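Local coordinates for 4,5-DOPA dioxygenase extradiol (Escherichia coli, PDB 2PW6), which opens the ring of L-DOPA in vitro by extradiol cleavage between carbons 4 and 5, a metal-dependent reaction whose product rearranges to betalamic acid, at residues P192-Y200 and N218-N229. Numbering follows the deposited sequence.
Sequences PWATSFNEY and NYLDHEGGTLSN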
loop_
_atom_site.group_PDB
_atom_site.type_symbol
_atom_site.label_atom_id
_atom_site.label_comp_id
_atom_site.label_asym_id
_atom_site.label_seq_id
_atom_site.Cartn_x
_atom_site.Cartn_y
_atom_site.Cartn_z
ATOM N N PRO A 192 -10.600 -23.364 -10.075
ATOM C CA PRO A 192 -11.482 -24.286 -9.379
ATOM C C PRO A 192 -11.115 -24.453 -7.898
ATOM O O PRO A 192 -11.994 -24.650 -7.077
ATOM C CB PRO A 192 -11.291 -25.602 -10.154
ATOM C CG PRO A 192 -10.740 -25.178 -11.494
ATOM C CD PRO A 192 -9.833 -24.049 -11.127
ATOM N N TRP A 193 -9.824 -24.395 -7.577
ATOM C CA TRP A 193 -9.393 -24.493 -6.196
ATOM C C TRP A 193 -9.863 -23.251 -5.396
ATOM O O TRP A 193 -10.287 -23.368 -4.253
ATOM C CB TRP A 193 -7.865 -24.728 -6.111
ATOM C CG TRP A 193 -7.052 -23.626 -6.713
ATOM C CD1 TRP A 193 -6.593 -23.562 -7.976
ATOM C CD2 TRP A 193 -6.616 -22.420 -6.062
ATOM N NE1 TRP A 193 -5.901 -22.387 -8.180
ATOM C CE2 TRP A 193 -5.900 -21.669 -7.013
ATOM C CE3 TRP A 193 -6.774 -21.898 -4.764
ATOM C CZ2 TRP A 193 -5.327 -20.435 -6.713
ATOM C CZ3 TRP A 193 -6.217 -20.659 -4.476
ATOM C CH2 TRP A 193 -5.494 -19.951 -5.441
ATOM N N ALA A 194 -9.826 -22.080 -6.025
ATOM C CA ALA A 194 -10.391 -20.864 -5.436
ATOM C C ALA A 194 -11.868 -21.024 -5.077
ATOM O O ALA A 194 -12.259 -20.689 -3.942
ATOM C CB ALA A 194 -10.150 -19.635 -6.331
ATOM N N THR A 195 -12.680 -21.529 -6.017
ATOM C CA THR A 195 -14.128 -21.752 -5.798
ATOM C C THR A 195 -14.329 -22.826 -4.750
ATOM O O THR A 195 -15.177 -22.692 -3.849
ATOM C CB THR A 195 -14.861 -22.155 -7.120
ATOM O OG1 THR A 195 -14.903 -21.035 -8.012
ATOM C CG2 THR A 195 -16.279 -22.587 -6.848
ATOM N N SER A 196 -13.553 -23.906 -4.866
ATOM C CA SER A 196 -13.547 -24.941 -3.824
ATOM C C SER A 196 -13.382 -24.340 -2.390
ATOM O O SER A 196 -14.267 -24.504 -1.544
ATOM C CB SER A 196 -12.469 -26.002 -4.102
ATOM O OG SER A 196 -12.632 -27.125 -3.252
ATOM N N PHE A 197 -12.265 -23.647 -2.123
ATOM C CA PHE A 197 -12.027 -23.129 -0.752
ATOM C C PHE A 197 -13.096 -22.134 -0.338
ATOM O O PHE A 197 -13.600 -22.193 0.780
ATOM C CB PHE A 197 -10.636 -22.533 -0.558
ATOM C CG PHE A 197 -10.365 -22.082 0.876
ATOM C CD1 PHE A 197 -9.950 -23.000 1.840
ATOM C CD2 PHE A 197 -10.536 -20.733 1.251
ATOM C CE1 PHE A 197 -9.705 -22.580 3.175
ATOM C CE2 PHE A 197 -10.290 -20.310 2.562
ATOM C CZ PHE A 197 -9.879 -21.235 3.530
ATOM N N ASN A 198 -13.473 -21.260 -1.262
ATOM C CA ASN A 198 -14.507 -20.262 -1.018
ATOM C C ASN A 198 -15.840 -20.859 -0.571
ATOM O O ASN A 198 -16.484 -20.355 0.365
ATOM C CB ASN A 198 -14.699 -19.412 -2.265
ATOM C CG ASN A 198 -15.293 -18.054 -1.961
ATOM O OD1 ASN A 198 -14.626 -17.177 -1.375
ATOM N ND2 ASN A 198 -16.537 -17.852 -2.378
ATOM N N GLU A 199 -16.244 -21.950 -1.231
ATOM C CA GLU A 199 -17.504 -22.627 -0.922
ATOM C C GLU A 199 -17.484 -23.306 0.443
ATOM O O GLU A 199 -18.487 -23.336 1.124
ATOM C CB GLU A 199 -17.882 -23.621 -2.053
ATOM C CG GLU A 199 -18.202 -22.924 -3.404
ATOM C CD GLU A 199 -19.389 -21.974 -3.327
ATOM O OE1 GLU A 199 -20.356 -22.257 -2.592
ATOM O OE2 GLU A 199 -19.369 -20.928 -4.005
ATOM N N TYR A 200 -16.340 -23.861 0.821
ATOM C CA TYR A 200 -16.085 -24.357 2.169
ATOM C C TYR A 200 -16.188 -23.243 3.223
ATOM O O TYR A 200 -16.585 -23.504 4.364
ATOM C CB TYR A 200 -14.693 -24.978 2.213
ATOM C CG TYR A 200 -14.171 -25.378 3.579
ATOM C CD1 TYR A 200 -14.705 -26.481 4.265
ATOM C CD2 TYR A 200 -13.112 -24.680 4.176
ATOM C CE1 TYR A 200 -14.210 -26.872 5.510
ATOM C CE2 TYR A 200 -12.605 -25.067 5.432
ATOM C CZ TYR A 200 -13.158 -26.161 6.090
ATOM O OH TYR A 200 -12.657 -26.560 7.328
ATOM N N ASN A 218 -10.283 -23.941 11.747
ATOM C CA ASN A 218 -9.339 -24.954 11.251
ATOM C C ASN A 218 -9.242 -24.914 9.720
ATOM O O ASN A 218 -9.178 -25.966 9.076
ATOM C CB ASN A 218 -9.780 -26.369 11.690
ATOM C CG ASN A 218 -9.750 -26.559 13.202
ATOM O OD1 ASN A 218 -8.704 -26.460 13.844
ATOM N ND2 ASN A 218 -10.904 -26.859 13.769
ATOM N N TYR A 219 -9.238 -23.711 9.146
ATOM C CA TYR A 219 -9.367 -23.535 7.695
ATOM C C TYR A 219 -8.213 -24.193 6.909
ATOM O O TYR A 219 -8.408 -24.653 5.802
ATOM C CB TYR A 219 -9.550 -22.053 7.313
ATOM C CG TYR A 219 -8.288 -21.241 7.475
ATOM C CD1 TYR A 219 -7.515 -20.873 6.369
ATOM C CD2 TYR A 219 -7.848 -20.856 8.736
ATOM C CE1 TYR A 219 -6.336 -20.126 6.526
ATOM C CE2 TYR A 219 -6.683 -20.121 8.900
ATOM C CZ TYR A 219 -5.930 -19.750 7.800
ATOM O OH TYR A 219 -4.753 -19.015 8.000
ATOM N N LEU A 220 -7.032 -24.265 7.506
ATOM C CA LEU A 220 -5.888 -24.908 6.859
ATOM C C LEU A 220 -6.037 -26.434 6.689
ATOM O O LEU A 220 -5.238 -27.053 5.981
ATOM C CB LEU A 220 -4.580 -24.545 7.575
ATOM C CG LEU A 220 -4.141 -23.085 7.412
ATOM C CD1 LEU A 220 -2.926 -22.777 8.296
ATOM C CD2 LEU A 220 -3.838 -22.779 5.956
ATOM N N ASP A 221 -7.053 -27.017 7.342
ATOM C CA ASP A 221 -7.467 -28.420 7.142
ATOM C C ASP A 221 -8.034 -28.712 5.750
ATOM O O ASP A 221 -8.183 -29.871 5.378
ATOM C CB ASP A 221 -8.514 -28.844 8.178
ATOM C CG ASP A 221 -7.919 -29.060 9.553
ATOM O OD1 ASP A 221 -6.685 -28.905 9.693
ATOM O OD2 ASP A 221 -8.687 -29.367 10.496
ATOM N N HIS A 222 -8.364 -27.670 4.990
ATOM C CA HIS A 222 -8.866 -27.828 3.629
ATOM C C HIS A 222 -7.681 -27.980 2.663
ATOM O O HIS A 222 -6.569 -27.503 2.965
ATOM C CB HIS A 222 -9.723 -26.613 3.279
ATOM C CG HIS A 222 -10.572 -26.774 2.052
ATOM N ND1 HIS A 222 -10.147 -26.402 0.795
ATOM C CD2 HIS A 222 -11.846 -27.205 1.902
ATOM C CE1 HIS A 222 -11.122 -26.595 -0.074
ATOM N NE2 HIS A 222 -12.159 -27.096 0.568
ATOM N N GLU A 223 -7.926 -28.623 1.512
ATOM C CA GLU A 223 -6.888 -28.969 0.478
ATOM C C GLU A 223 -5.647 -28.083 0.253
ATOM O O GLU A 223 -4.525 -28.520 0.530
ATOM C CB GLU A 223 -7.525 -29.181 -0.912
ATOM C CG GLU A 223 -8.322 -30.412 -1.085
ATOM C CD GLU A 223 -9.698 -30.266 -0.546
ATOM O OE1 GLU A 223 -10.592 -29.896 -1.334
ATOM O OE2 GLU A 223 -9.885 -30.526 0.662
ATOM N N GLY A 224 -5.793 -26.856 -0.254
ATOM C CA GLY A 224 -7.011 -26.033 -0.258
ATOM C C GLY A 224 -6.665 -24.745 0.511
ATOM O O GLY A 224 -6.590 -23.643 -0.055
ATOM N N GLY A 225 -6.389 -24.923 1.800
ATOM C CA GLY A 225 -6.269 -23.825 2.745
ATOM C C GLY A 225 -5.047 -22.969 2.565
ATOM O O GLY A 225 -5.162 -21.736 2.475
ATOM N N THR A 226 -3.882 -23.619 2.518
ATOM C CA THR A 226 -2.604 -22.929 2.457
ATOM C C THR A 226 -2.379 -22.247 1.126
ATOM O O THR A 226 -1.684 -21.231 1.050
ATOM C CB THR A 226 -1.441 -23.895 2.731
ATOM O OG1 THR A 226 -1.713 -24.603 3.939
ATOM C CG2 THR A 226 -0.102 -23.138 2.880
ATOM N N LEU A 227 -2.937 -22.831 0.063
ATOM C CA LEU A 227 -2.790 -22.261 -1.266
ATOM C C LEU A 227 -3.649 -20.975 -1.384
ATOM O O LEU A 227 -3.232 -19.985 -1.987
ATOM C CB LEU A 227 -3.184 -23.323 -2.315
ATOM C CG LEU A 227 -3.404 -23.011 -3.801
ATOM C CD1 LEU A 227 -2.174 -22.434 -4.427
ATOM C CD2 LEU A 227 -3.884 -24.293 -4.555
ATOM N N SER A 228 -4.844 -21.026 -0.801
ATOM C CA SER A 228 -5.783 -19.909 -0.767
ATOM C C SER A 228 -5.311 -18.753 0.152
ATOM O O SER A 228 -5.681 -17.598 -0.059
ATOM C CB SER A 228 -7.125 -20.401 -0.263
ATOM O OG SER A 228 -7.839 -21.084 -1.279
ATOM N N ASN A 229 -4.476 -19.105 1.129
ATOM C CA ASN A 229 -4.038 -18.224 2.201
ATOM C C ASN A 229 -2.653 -18.662 2.653
ATOM O O ASN A 229 -2.530 -19.301 3.690
ATOM C CB ASN A 229 -5.026 -18.282 3.396
ATOM C CG ASN A 229 -6.414 -17.693 3.073
ATOM O OD1 ASN A 229 -6.548 -16.513 2.789
ATOM N ND2 ASN A 229 -7.448 -18.520 3.157
#
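The F197 ring carries S228 CB over one face, while H222 ND1 and the carbonyl oxygen Y219 O sit at its edge, in plane. Its CD1 edge also points at the face of H222 in an offset edge-to-face pair, planes 79° apart, and at its far end CZ meets Y219 CD1 at 3.7 Å. H222 in turn lays CD2 over the face of Y200, 3.4 Å from Y200 CG and offset toward the rim; the two rings are inclined by 31°. S196 OG lies at the imidazole edge, 3.6 Å from H222 CE1. One turn earlier on the helix, W193 has L227 over one face, with L227 CG 3.8 Å from the centre of the six-membered ring, and S228 OG reaches the indole edge. All this seats helix 192-202 of the LigB-type domain against the turn and short helix 225-228 that lead into the zinc site: N229, whose ND2 is hydrogen-bonded to V175 O, lies about 4 Å from the zinc-binding residue H177, side chain to side chain. With CG anti to the backbone N (chi1 -176°), F197 reaches across to put CE2 3.4 Å from N229 ND2. With an alanine here, the space between H222, Y219 and S228 would probably be left unfilled and the imidazole would lose its edge-on partner. S228 OG donates to G224 O (3.1 Å), which S228 N approaches from the opposite face of the carbonyl plane.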